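Local structure of Phospholipase/Carboxylesterase (Dyadobacter fermentans, 4H0C) at residues 168-171 with 172-176; 156-159 with 160-164. The protein probably hydrolyses carboxylic esters, possibly including palmitoyl thioesters on proteins, as an alpha/beta hydrolase of the phospholipase/carboxylesterase family. All blocks are in the same frame, centred on the assembly; numbering follows the deposited sequence.

Contact 1 (168-171 with 172-176); sequences SRVQ and ESVTI
Arg169 and Glu172 form a salt bridge between neighbouring turns of helix 167-179. Arg169 NE gives its N-H to Glu172 OE1 at 2.8 Å, in the guanidinium plane and nearly along the C-O axis of the acceptor. The guanidinium and carboxylate planes are 37° apart. NE makes the direct bond, and NH2 reaches the other carboxylate oxygen through a water. Arg169 starts with CG anti to the backbone N (chi1 178°), and bends at chi2 and chi3 bring NE back to the carboxylate. Its NH1 goes further, to the carbonyls of Leu135 and Gly137. With an alanine at Arg169, the Glu172 carboxylate would probably lose its charged mate, and those two carbonyls would lose a donor.

Two waters extend this polar cluster. Water 1 donates to Glu172 OE1 and is hydrogen-bonded to Ser168 OG, 2.8 Å away. Water 2 accepts from Arg169 NH2 and donates to Glu172 OE2.

Arg169 O is gripped twice. Ser173 N donates to Arg169 O at 2.9 Å and Ser173 OG to the same oxygen at 2.8 Å, from opposite faces of the carbonyl plane. Ser173 OG also accepts a bond from Leu135 N.

On the side facing the sheet the contact is apolar. Val170 CG1 lies 4.3 Å from Val174 CG2, one turn on. Val174 N donates to Val170 O.

These are i to i+3 and i to i+4 contacts of an alpha-helix, here the crossover helix of the beta-alpha-beta unit between strands 153-160 and 183-190.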
loop_
_atom_site.group_PDB
_atom_site.type_symbol
_atom_site.label_atom_id
_atom_site.label_comp_id
_atom_site.label_asym_id
_atom_site.label_seq_id
_atom_site.Cartn_x
_atom_site.Cartn_y
_atom_site.Cartn_z
ATOM N N SER A 168 -3.957 16.415 -7.162
ATOM C CA SER A 168 -2.638 16.716 -7.732
ATOM C C SER A 168 -1.569 15.687 -7.357
ATOM O O SER A 168 -0.764 15.321 -8.195
ATOM C CB SER A 168 -2.166 18.123 -7.350
ATOM O OG SER A 168 -2.000 18.242 -5.947
ATOM N N ARG A 169 -1.556 15.234 -6.104
ATOM C CA ARG A 169 -0.560 14.239 -5.665
ATOM C C ARG A 169 -0.842 12.841 -6.222
ATOM O O ARG A 169 0.079 12.109 -6.559
ATOM C CB ARG A 169 -0.401 14.217 -4.133
ATOM C CG ARG A 169 0.580 13.167 -3.583
ATOM C CD ARG A 169 1.971 13.182 -4.232
ATOM N NE ARG A 169 2.691 14.439 -3.982
ATOM C CZ ARG A 169 3.435 14.711 -2.912
ATOM N NH1 ARG A 169 3.624 13.796 -1.954
ATOM N NH2 ARG A 169 4.022 15.915 -2.812
ATOM N N VAL A 170 -2.111 12.476 -6.362
ATOM C CA VAL A 170 -2.433 11.213 -7.037
ATOM C C VAL A 170 -1.937 11.249 -8.500
ATOM O O VAL A 170 -1.298 10.289 -8.969
ATOM C CB VAL A 170 -3.943 10.887 -6.941
ATOM C CG1 VAL A 170 -4.327 9.723 -7.855
ATOM C CG2 VAL A 170 -4.294 10.564 -5.499
ATOM N N GLN A 171 -2.194 12.364 -9.197
ATOM C CA GLN A 171 -1.697 12.566 -10.591
ATOM C C GLN A 171 -0.172 12.440 -10.676
ATOM O O GLN A 171 0.356 11.712 -11.541
ATOM C CB GLN A 171 -2.188 13.905 -11.167
ATOM C CG GLN A 171 -3.693 13.937 -11.352
ATOM C CD GLN A 171 -4.279 15.313 -11.672
ATOM O OE1 GLN A 171 -3.791 16.368 -11.224
ATOM N NE2 GLN A 171 -5.361 15.302 -12.431
ATOM N N GLU A 172 0.526 13.100 -9.756
ATOM C CA GLU A 172 1.994 13.037 -9.688
ATOM C C GLU A 172 2.461 11.618 -9.481
ATOM O O GLU A 172 3.445 11.192 -10.106
ATOM C CB GLU A 172 2.556 13.909 -8.558
ATOM C CG GLU A 172 2.321 15.383 -8.745
ATOM C CD GLU A 172 2.720 16.222 -7.540
ATOM O OE1 GLU A 172 2.333 15.904 -6.389
ATOM O OE2 GLU A 172 3.422 17.228 -7.751
ATOM N N SER A 173 1.766 10.902 -8.585
ATOM C CA SER A 173 2.086 9.500 -8.266
ATOM C C SER A 173 1.903 8.627 -9.495
ATOM O O SER A 173 2.760 7.781 -9.805
ATOM C CB SER A 173 1.238 8.985 -7.076
ATOM O OG SER A 173 1.500 9.760 -5.914
ATOM N N VAL A 174 0.798 8.830 -10.205
ATOM C CA VAL A 174 0.540 8.097 -11.453
ATOM C C VAL A 174 1.673 8.329 -12.479
ATOM O O VAL A 174 2.199 7.376 -13.115
ATOM C CB VAL A 174 -0.848 8.486 -12.037
ATOM C CG1 VAL A 174 -1.060 7.889 -13.424
ATOM C CG2 VAL A 174 -1.971 8.063 -11.088
ATOM N N THR A 175 2.070 9.583 -12.636
ATOM C CA THR A 175 3.132 9.920 -13.585
ATOM C C THR A 175 4.424 9.166 -13.254
ATOM O O THR A 175 5.057 8.585 -14.141
ATOM C CB THR A 175 3.357 11.434 -13.676
ATOM O OG1 THR A 175 2.142 12.040 -14.129
ATOM C CG2 THR A 175 4.465 11.743 -14.662
ATOM N N ILE A 176 4.773 9.124 -11.973
ATOM C CA ILE A 176 5.997 8.433 -11.545
ATOM C C ILE A 176 5.853 6.925 -11.751
ATOM O O ILE A 176 6.778 6.261 -12.269
ATOM C CB ILE A 176 6.325 8.771 -10.075
ATOM C CG1 ILE A 176 6.851 10.211 -9.987
ATOM C CG2 ILE A 176 7.370 7.810 -9.530
ATOM C CD1 ILE A 176 6.844 10.819 -8.601
HETATM O O HOH W 1 0.665 17.708 -5.153
HETATM O O HOH W 2 4.500 17.703 -5.070
#

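Contact 2 (156-159 with 160-164)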
loop_
_atom_site.group_PDB
_atom_site.type_symbol
_atom_site.label_atom_id
_atom_site.label_comp_id
_atom_site.label_asym_id
_atom_site.label_seq_id
_atom_site.Cartn_x
_atom_site.Cartn_y
_atom_site.Cartn_z
ATOM N N ILE A 156 -4.940 2.942 -8.381
ATOM C CA ILE A 156 -4.817 4.074 -7.477
ATOM C C ILE A 156 -6.079 4.920 -7.584
ATOM O O ILE A 156 -6.518 5.285 -8.670
ATOM C CB ILE A 156 -3.511 4.892 -7.719
ATOM C CG1 ILE A 156 -3.343 6.021 -6.690
ATOM C CG2 ILE A 156 -3.434 5.420 -9.145
ATOM C CD1 ILE A 156 -1.984 6.719 -6.763
ATOM N N SER A 157 -6.682 5.200 -6.439
ATOM C CA SER A 157 -7.896 6.011 -6.427
ATOM C C SER A 157 -7.826 7.108 -5.395
ATOM O O SER A 157 -6.998 7.084 -4.495
ATOM C CB SER A 157 -9.091 5.133 -6.115
ATOM O OG SER A 157 -8.923 4.556 -4.840
ATOM N N THR A 158 -8.703 8.085 -5.562
ATOM C CA THR A 158 -9.003 9.061 -4.530
ATOM C C THR A 158 -10.365 9.681 -4.812
ATOM O O THR A 158 -10.976 9.445 -5.875
ATOM C CB THR A 158 -7.896 10.141 -4.375
ATOM O OG1 THR A 158 -8.126 10.896 -3.169
ATOM C CG2 THR A 158 -7.830 11.077 -5.597
ATOM N N GLY A 159 -10.847 10.470 -3.869
ATOM C CA GLY A 159 -12.052 11.236 -4.110
ATOM C C GLY A 159 -11.672 12.660 -4.493
ATOM O O GLY A 159 -10.508 13.081 -4.352
ATOM N N ASN A 160 -12.646 13.403 -5.003
ATOM C CA ASN A 160 -12.413 14.777 -5.376
ATOM C C ASN A 160 -13.621 15.617 -5.004
ATOM O O ASN A 160 -14.741 15.322 -5.438
ATOM C CB ASN A 160 -12.092 14.886 -6.874
ATOM C CG ASN A 160 -11.721 16.299 -7.299
ATOM O OD1 ASN A 160 -11.304 17.124 -6.491
ATOM N ND2 ASN A 160 -11.871 16.578 -8.580
ATOM N N PRO A 161 -13.411 16.641 -4.167
ATOM C CA PRO A 161 -12.157 16.933 -3.466
ATOM C C PRO A 161 -11.932 15.981 -2.279
ATOM O O PRO A 161 -12.848 15.253 -1.882
ATOM C CB PRO A 161 -12.374 18.361 -2.960
ATOM C CG PRO A 161 -13.843 18.454 -2.776
ATOM C CD PRO A 161 -14.422 17.688 -3.927
ATOM N N ASP A 162 -10.715 15.955 -1.755
ATOM C CA ASP A 162 -10.420 15.246 -0.509
ATOM C C ASP A 162 -9.332 16.047 0.201
ATOM O O ASP A 162 -8.235 16.195 -0.323
ATOM C CB ASP A 162 -9.959 13.798 -0.760
ATOM C CG ASP A 162 -9.807 12.990 0.530
ATOM O OD1 ASP A 162 -9.256 13.494 1.525
ATOM O OD2 ASP A 162 -10.226 11.816 0.546
ATOM N N PRO A 163 -9.645 16.585 1.393
ATOM C CA PRO A 163 -8.698 17.443 2.103
ATOM C C PRO A 163 -7.455 16.721 2.633
ATOM O O PRO A 163 -6.496 17.385 3.068
ATOM C CB PRO A 163 -9.536 18.000 3.259
ATOM C CG PRO A 163 -10.560 16.947 3.499
ATOM C CD PRO A 163 -10.916 16.452 2.127
ATOM N N HIS A 164 -7.462 15.388 2.591
ATOM C CA HIS A 164 -6.296 14.589 3.009
ATOM C C HIS A 164 -5.343 14.228 1.901
ATOM O O HIS A 164 -4.150 14.049 2.141
ATOM C CB HIS A 164 -6.730 13.300 3.712
ATOM C CG HIS A 164 -7.572 13.531 4.937
ATOM N ND1 HIS A 164 -7.094 14.135 6.046
ATOM C CD2 HIS A 164 -8.906 13.218 5.202
ATOM C CE1 HIS A 164 -8.069 14.211 6.969
ATOM N NE2 HIS A 164 -9.179 13.648 6.453
#
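The probable acid member of a Ser-His-Asp catalytic triad, Asp162, sits in the loop that follows strand 153-160. Asp162 CB lies 3.7 Å from Gly159 O and 4.2 Å from Thr158 OG1. These are van der Waals contacts. They set the base of the aspartate against the end of the strand. Thr158 and Asp162 are both buried. Thr158 OG1 lies anti to the backbone N (chi1 -168°), beside its own carbonyl carbon, and makes a weak bond of 3.4 Å to Gly159 O.

A cis peptide bond precedes Pro161, where the chain leaves the strand. Asp162 then closes an Asx turn. His164 N donates to Asp162 OD1 at 2.8 Å, with an N-H...O angle of 156°. OD1 uses its anti lone pair, the one away from OD2. The other oxygen, OD2, is hydrogen-bonded to His194 ND1. The two bonds use different oxygens and so fix the rotation of the carboxylate. An acid in a loop after a strand, paired with a histidine, is the arrangement of the alpha/beta-hydrolase fold, in which Ser108 on the elbow would be the nucleophile.

The side chain of Asn160 packs on Val167 and Val188, and its backbone is hydrogen-bonded to that of Tyr189. The ring of His164 meets that of His194 edge-to-face.

Contacts 1 and 2 follow each other in the chain. Residues 156-164 form the end of a strand and the loop after it; residues 168-176 lie on the helix that comes next. The two meet through apolar side chains: Val170 CG2 is 3.6 Å from Thr158 CG2, and Val174 CG2 is 3.6 Å from Ile156 CG2. That helix-to-sheet layer is buried. Contact 1 also reaches the surface at Ser168, Gln171 and Thr175, with Glu172 partly exposed, while Arg169 is buried against the loop at 135-137. Contact 2 is more buried, and its polar chemistry centres on one carboxylate. Contact 1 ties the helix to the loop at 135-137; contact 2 holds the probable triad acid.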